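Local coordinates for putative hemin transport system, substrate-binding protein (Burkholderia cenocepacia J2315, PDB 5GIZ) that binds heme in the periplasm as the substrate-binding protein of a bacterial heme uptake system, probably handing it to a transporter in the inner membrane, at residues Leu15-Phe20 / Gly252-Leu257; Phe95-Asp100 / Arg105-Gly110. All blocks are in the same frame, centred on the assembly; numbering follows the deposited sequence. Where two conformers were deposited one is given.

The two contacts illustrate how a periplasmic binding protein secures loops and turns against its helices near the heme site. Their centres lie about 10 Å apart. Contact 1 joins helix 13-23, near the start of the chain, to the turn that opens the C-terminal helix 255-269; contact 2 is local, tying the loop after strand 91-94 to helix 101-114, and falls within the long span of chain that contact 1 brings together. They meet where Leu-15 CD1 packs on Phe-95 CD1 at 3.7 Å and where Thr-18 CG2 rests against the backbone of helix 101-114. Helices 13-23 and 101-114 and loop 95-100 belong to the lobe with the four-stranded parallel sheet, which contact 1 ties to the start of the C-terminal helix.

Contact 1: residues Leu15-Phe20 / Gly252-Leu257; sequences LAETAF and GPRLPL
With CG anti to its carbonyl carbon (chi1 -70°) and the chain extended beyond, Glu-17 reaches off helix 13-23 to the side chain of Arg-254, which bends at chi3 (-67°) to present the edge of its guanidinium. The two side chains cross at about a right angle and form a side-on, two-nitrogen salt bridge: Arg-254 NE donates to Glu-17 OE1 at 2.9 Å, and Arg-254 NH2 to Glu-17 OE2, also at 2.9 Å. Their flat groups are far from coplanar, 54° apart. OE2 lies in the guanidinium plane, yet NH2 approaches it from above the carboxylate, whereas NE meets OE1 on the syn side but tilted from the carboxylate plane. A water bridges the same pair, donating to Glu-17 OE1 at 2.7 Å and accepting from Arg-254 N, so OE1 bonds the side chain of the N-cap residue directly and its main chain through the water. Beside this polar pair, the Pro-253 ring leans on the helix, its CD 3.7 Å from Glu-17 CB and 3.5 Å from Thr-18 OG1, a hydroxyl that is hydrogen-bonded to Ala-14 O. Tyr-41 adds a cation-pi contact to Arg-254, and Phe-247 of helix 245-249 also touches that side chain. Helix 13-23 is thus joined to the type I turn leading into helix 255-269, while helix 101-114 packs against Thr-18 through Val-111.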
loop_
_atom_site.group_PDB
_atom_site.type_symbol
_atom_site.label_atom_id
_atom_site.label_comp_id
_atom_site.label_asym_id
_atom_site.label_seq_id
_atom_site.Cartn_x
_atom_site.Cartn_y
_atom_site.Cartn_z
ATOM N N LEU A 15 2.063 -7.649 3.726
ATOM C CA LEU A 15 2.240 -8.836 4.514
ATOM C C LEU A 15 3.605 -9.427 4.329
ATOM O O LEU A 15 4.255 -9.898 5.280
ATOM C CB LEU A 15 1.123 -9.882 4.237
ATOM C CG LEU A 15 -0.249 -9.550 4.753
ATOM C CD1 LEU A 15 -1.115 -10.788 4.518
ATOM C CD2 LEU A 15 -0.267 -9.207 6.227
ATOM N N ALA A 16 4.111 -9.428 3.078
ATOM C CA ALA A 16 5.431 -9.917 2.849
ATOM C C ALA A 16 6.467 -9.025 3.534
ATOM O O ALA A 16 7.417 -9.517 4.135
ATOM C CB ALA A 16 5.735 -10.038 1.360
ATOM N N GLU A 17 6.285 -7.711 3.438
ATOM C CA GLU A 17 7.161 -6.802 4.153
ATOM C C GLU A 17 7.159 -7.096 5.636
ATOM O O GLU A 17 8.229 -7.056 6.276
ATOM C CB GLU A 17 6.753 -5.357 3.926
ATOM C CG GLU A 17 7.025 -4.838 2.511
ATOM C CD GLU A 17 6.958 -3.342 2.409
ATOM O OE1 GLU A 17 7.430 -2.637 3.325
ATOM O OE2 GLU A 17 6.421 -2.807 1.417
ATOM N N THR A 18 5.972 -7.332 6.189
ATOM C CA THR A 18 5.886 -7.618 7.609
ATOM C C THR A 18 6.653 -8.879 7.964
ATOM O O THR A 18 7.487 -8.890 8.873
ATOM C CB THR A 18 4.416 -7.739 7.985
ATOM O OG1 THR A 18 3.705 -6.513 7.711
ATOM C CG2 THR A 18 4.223 -8.075 9.473
ATOM N N ALA A 19 6.421 -9.931 7.192
ATOM C CA ALA A 19 7.152 -11.157 7.437
ATOM C C ALA A 19 8.644 -10.973 7.372
ATOM O O ALA A 19 9.390 -11.410 8.255
ATOM C CB ALA A 19 6.714 -12.242 6.490
ATOM N N PHE A 20 9.133 -10.321 6.322
ATOM C CA PHE A 20 10.565 -10.165 6.215
ATOM C C PHE A 20 11.095 -9.293 7.329
ATOM O O PHE A 20 12.195 -9.537 7.773
ATOM C CB PHE A 20 11.003 -9.693 4.807
ATOM C CG PHE A 20 10.992 -10.789 3.772
ATOM C CD1 PHE A 20 11.865 -11.834 3.832
ATOM C CD2 PHE A 20 10.041 -10.796 2.798
ATOM C CE1 PHE A 20 11.811 -12.868 2.892
ATOM C CE2 PHE A 20 10.023 -11.775 1.824
ATOM C CZ PHE A 20 10.854 -12.838 1.906
ATOM N N GLY A 252 2.027 -1.096 5.429
ATOM C CA GLY A 252 2.888 -2.040 6.067
ATOM C C GLY A 252 3.892 -1.435 7.042
ATOM O O GLY A 252 3.713 -0.298 7.518
ATOM N N PRO A 253 4.964 -2.170 7.361
ATOM C CA PRO A 253 5.857 -1.716 8.417
ATOM C C PRO A 253 6.601 -0.435 8.100
ATOM O O PRO A 253 7.263 0.117 8.955
ATOM C CB PRO A 253 6.788 -2.911 8.664
ATOM C CG PRO A 253 6.687 -3.700 7.419
ATOM C CD PRO A 253 5.330 -3.507 6.860
ATOM N N ARG A 254 6.578 -0.000 6.840
ATOM C CA ARG A 254 7.192 1.292 6.472
ATOM C C ARG A 254 6.256 2.461 6.533
ATOM O O ARG A 254 6.586 3.559 6.113
ATOM C CB ARG A 254 7.812 1.223 5.056
ATOM C CG ARG A 254 8.981 0.264 4.910
ATOM C CD ARG A 254 9.615 0.291 3.511
ATOM N NE ARG A 254 8.715 -0.222 2.501
ATOM C CZ ARG A 254 8.835 -0.008 1.169
ATOM N NH1 ARG A 254 9.762 0.822 0.697
ATOM N NH2 ARG A 254 7.988 -0.570 0.324
ATOM N N LEU A 255 5.074 2.250 7.120
ATOM C CA LEU A 255 4.082 3.322 7.162
ATOM C C LEU A 255 4.679 4.656 7.699
ATOM O O LEU A 255 4.438 5.695 7.143
ATOM C CB LEU A 255 2.842 2.920 7.976
ATOM C CG LEU A 255 1.739 3.974 7.988
ATOM C CD1 LEU A 255 1.040 4.177 6.671
ATOM C CD2 LEU A 255 0.712 3.615 9.042
ATOM N N PRO A 256 5.423 4.633 8.807
ATOM C CA PRO A 256 5.955 5.890 9.346
ATOM C C PRO A 256 6.856 6.615 8.346
ATOM O O PRO A 256 6.697 7.826 8.160
ATOM C CB PRO A 256 6.703 5.451 10.583
ATOM C CG PRO A 256 5.999 4.179 10.996
ATOM C CD PRO A 256 5.758 3.485 9.677
ATOM N N LEU A 257 7.694 5.873 7.647
ATOM C CA LEU A 257 8.544 6.474 6.611
ATOM C C LEU A 257 7.770 6.918 5.423
ATOM O O LEU A 257 8.045 7.972 4.859
ATOM C CB LEU A 257 9.622 5.480 6.188
ATOM C CG LEU A 257 10.652 5.985 5.173
ATOM C CD1 LEU A 257 11.462 7.137 5.708
ATOM C CD2 LEU A 257 11.491 4.789 4.755
HETATM O O HOH W 1 5.486 -1.177 4.495
#

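Contact 2: residues Phe95-Asp100 / Arg105-Gly110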
loop_
_atom_site.group_PDB
_atom_site.type_symbol
_atom_site.label_atom_id
_atom_site.label_comp_id
_atom_site.label_asym_id
_atom_site.label_seq_id
_atom_site.Cartn_x
_atom_site.Cartn_y
_atom_site.Cartn_z
ATOM N N PHE A 95 -5.980 -11.600 6.750
ATOM C CA PHE A 95 -5.812 -10.365 7.515
ATOM C C PHE A 95 -6.824 -9.331 7.050
ATOM O O PHE A 95 -7.297 -9.371 5.920
ATOM C CB PHE A 95 -4.333 -9.893 7.367
ATOM C CG PHE A 95 -3.381 -10.816 8.054
ATOM C CD1 PHE A 95 -2.962 -11.988 7.447
ATOM C CD2 PHE A 95 -2.932 -10.563 9.339
ATOM C CE1 PHE A 95 -2.146 -12.922 8.089
ATOM C CE2 PHE A 95 -2.131 -11.492 9.993
ATOM C CZ PHE A 95 -1.707 -12.664 9.367
ATOM N N ASP A 96 -7.132 -8.366 7.903
ATOM C CA ASP A 96 -8.027 -7.288 7.477
ATOM C C ASP A 96 -7.189 -6.115 7.007
ATOM O O ASP A 96 -5.983 -6.079 7.213
ATOM C CB ASP A 96 -8.962 -6.829 8.593
ATOM C CG ASP A 96 -9.882 -7.914 9.069
ATOM O OD1 ASP A 96 -10.674 -8.477 8.260
ATOM O OD2 ASP A 96 -9.808 -8.191 10.283
ATOM N N GLU A 97 -7.853 -5.202 6.325
ATOM C CA GLU A 97 -7.268 -3.973 5.841
ATOM C C GLU A 97 -8.266 -2.849 6.132
ATOM O O GLU A 97 -9.385 -2.839 5.575
ATOM C CB GLU A 97 -6.999 -4.021 4.350
ATOM C CG GLU A 97 -6.435 -2.697 3.894
ATOM C CD GLU A 97 -5.114 -2.378 4.581
ATOM O OE1 GLU A 97 -4.105 -2.972 4.117
ATOM O OE2 GLU A 97 -5.059 -1.543 5.517
ATOM N N ARG A 98 -7.874 -1.949 7.022
ATOM C CA ARG A 98 -8.700 -0.804 7.336
ATOM C C ARG A 98 -8.055 0.549 7.011
ATOM O O ARG A 98 -8.598 1.628 7.307
ATOM C CB ARG A 98 -9.036 -0.876 8.786
ATOM C CG ARG A 98 -9.463 -2.303 9.161
ATOM C CD ARG A 98 -10.421 -2.257 10.255
ATOM N NE ARG A 98 -10.900 -3.588 10.657
ATOM C CZ ARG A 98 -12.139 -4.028 10.527
ATOM N NH1 ARG A 98 -13.099 -3.281 10.004
ATOM N NH2 ARG A 98 -12.428 -5.228 10.988
ATOM N N HIS A 99 -6.906 0.486 6.380
ATOM C CA HIS A 99 -6.202 1.733 5.990
ATOM C C HIS A 99 -5.969 2.701 7.119
ATOM O O HIS A 99 -6.201 3.887 6.999
ATOM C CB HIS A 99 -6.951 2.453 4.870
ATOM C CG HIS A 99 -7.168 1.607 3.674
ATOM N ND1 HIS A 99 -8.399 1.464 3.076
ATOM C CD2 HIS A 99 -6.308 0.847 2.964
ATOM C CE1 HIS A 99 -8.285 0.636 2.060
ATOM N NE2 HIS A 99 -7.031 0.246 1.969
ATOM N N ASP A 100 -5.494 2.177 8.224
ATOM C CA ASP A 100 -5.060 2.983 9.315
ATOM C C ASP A 100 -3.888 2.330 10.051
ATOM O O ASP A 100 -3.486 1.177 9.788
ATOM C CB ASP A 100 -6.260 3.377 10.233
ATOM C CG ASP A 100 -6.882 2.238 11.033
ATOM O OD1 ASP A 100 -6.295 1.153 11.179
ATOM O OD2 ASP A 100 -8.029 2.479 11.497
ATOM N N ARG A 105 -0.534 -2.290 12.745
ATOM C CA ARG A 105 -0.096 -2.916 14.001
ATOM C C ARG A 105 -0.678 -4.324 14.145
ATOM O O ARG A 105 0.018 -5.258 14.625
ATOM C CB ARG A 105 -0.499 -2.055 15.187
ATOM C CG ARG A 105 0.179 -0.705 15.104
ATOM C CD ARG A 105 -0.290 0.193 16.177
ATOM N NE ARG A 105 0.438 -0.085 17.395
ATOM C CZ ARG A 105 -0.080 -0.452 18.560
ATOM N NH1 ARG A 105 -1.403 -0.739 18.707
ATOM N NH2 ARG A 105 0.767 -0.566 19.615
ATOM N N ALA A 106 -1.912 -4.539 13.674
ATOM C CA ALA A 106 -2.527 -5.860 13.703
ATOM C C ALA A 106 -1.867 -6.826 12.719
ATOM O O ALA A 106 -1.788 -8.007 12.972
ATOM C CB ALA A 106 -4.028 -5.758 13.427
ATOM N N LYS A 107 -1.367 -6.324 11.604
ATOM C CA LYS A 107 -0.602 -7.149 10.683
ATOM C C LYS A 107 0.705 -7.591 11.381
ATOM O O LYS A 107 1.135 -8.716 11.286
ATOM C CB LYS A 107 -0.276 -6.402 9.382
ATOM C CG LYS A 107 -1.464 -6.119 8.479
ATOM C CD LYS A 107 -1.090 -5.323 7.237
ATOM C CE LYS A 107 -2.293 -4.624 6.592
ATOM N NZ LYS A 107 -1.915 -3.951 5.305
ATOM N N ILE A 108 1.353 -6.654 12.074
ATOM C CA ILE A 108 2.603 -7.012 12.763
ATOM C C ILE A 108 2.365 -8.130 13.785
ATOM O O ILE A 108 3.030 -9.155 13.762
ATOM C CB ILE A 108 3.267 -5.784 13.427
ATOM C CG1 ILE A 108 3.741 -4.809 12.327
ATOM C CG2 ILE A 108 4.446 -6.163 14.322
ATOM C CD1 ILE A 108 4.145 -3.440 12.829
ATOM N N THR A 109 1.400 -7.934 14.668
ATOM C CA THR A 109 1.192 -8.895 15.730
ATOM C C THR A 109 0.581 -10.183 15.178
ATOM O O THR A 109 0.912 -11.287 15.655
ATOM C CB THR A 109 0.287 -8.306 16.858
ATOM O OG1 THR A 109 -1.007 -7.930 16.377
ATOM C CG2 THR A 109 0.993 -7.109 17.461
ATOM N N GLY A 110 -0.322 -10.055 14.204
ATOM C CA GLY A 110 -0.975 -11.202 13.569
ATOM C C GLY A 110 -0.033 -12.107 12.775
ATOM O O GLY A 110 -0.071 -13.335 12.855
#
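Glu-97 and Lys-107 approach each other at a slant, one chain folded and the other drawn out. The glutamate bends at chi2 (61°), while the lysine runs extended beyond CG from helix 101-114 and lays its tip against the carboxylate. Lys-107 NZ donates to Glu-97 OE1 at 2.7 Å in a salt bridge, arriving on the syn side but 27° out of the carboxylate plane. The other oxygen is turned back to its own loop: OE2 offers its anti lone pair to the backbone N of His-99 at 2.9 Å. Each carboxylate oxygen thus has a different task, one joining loop to helix and the other bridging back to the loop backbone two residues on.

At the beginning of the loop, Phe-95 meets the next turn of the helix with the edge of its ring. Gly-110 C lies near the ring plane, 3.5 Å from Phe-95 CE2, and Gly-110 CA is at the same edge at 3.8 Å from that carbon; the glycine lets the ring come right up to the helix backbone. Ala-14 of helix 13-23 touches the Lys-107 side chain.

Lys-107 NZ also donates to Phe-251 O, so the buried lysine serves a carboxylate and a main-chain carbonyl together. Such surroundings would probably stabilise its positive charge, and they link loop 95-100 to the chain just before helix 255-269.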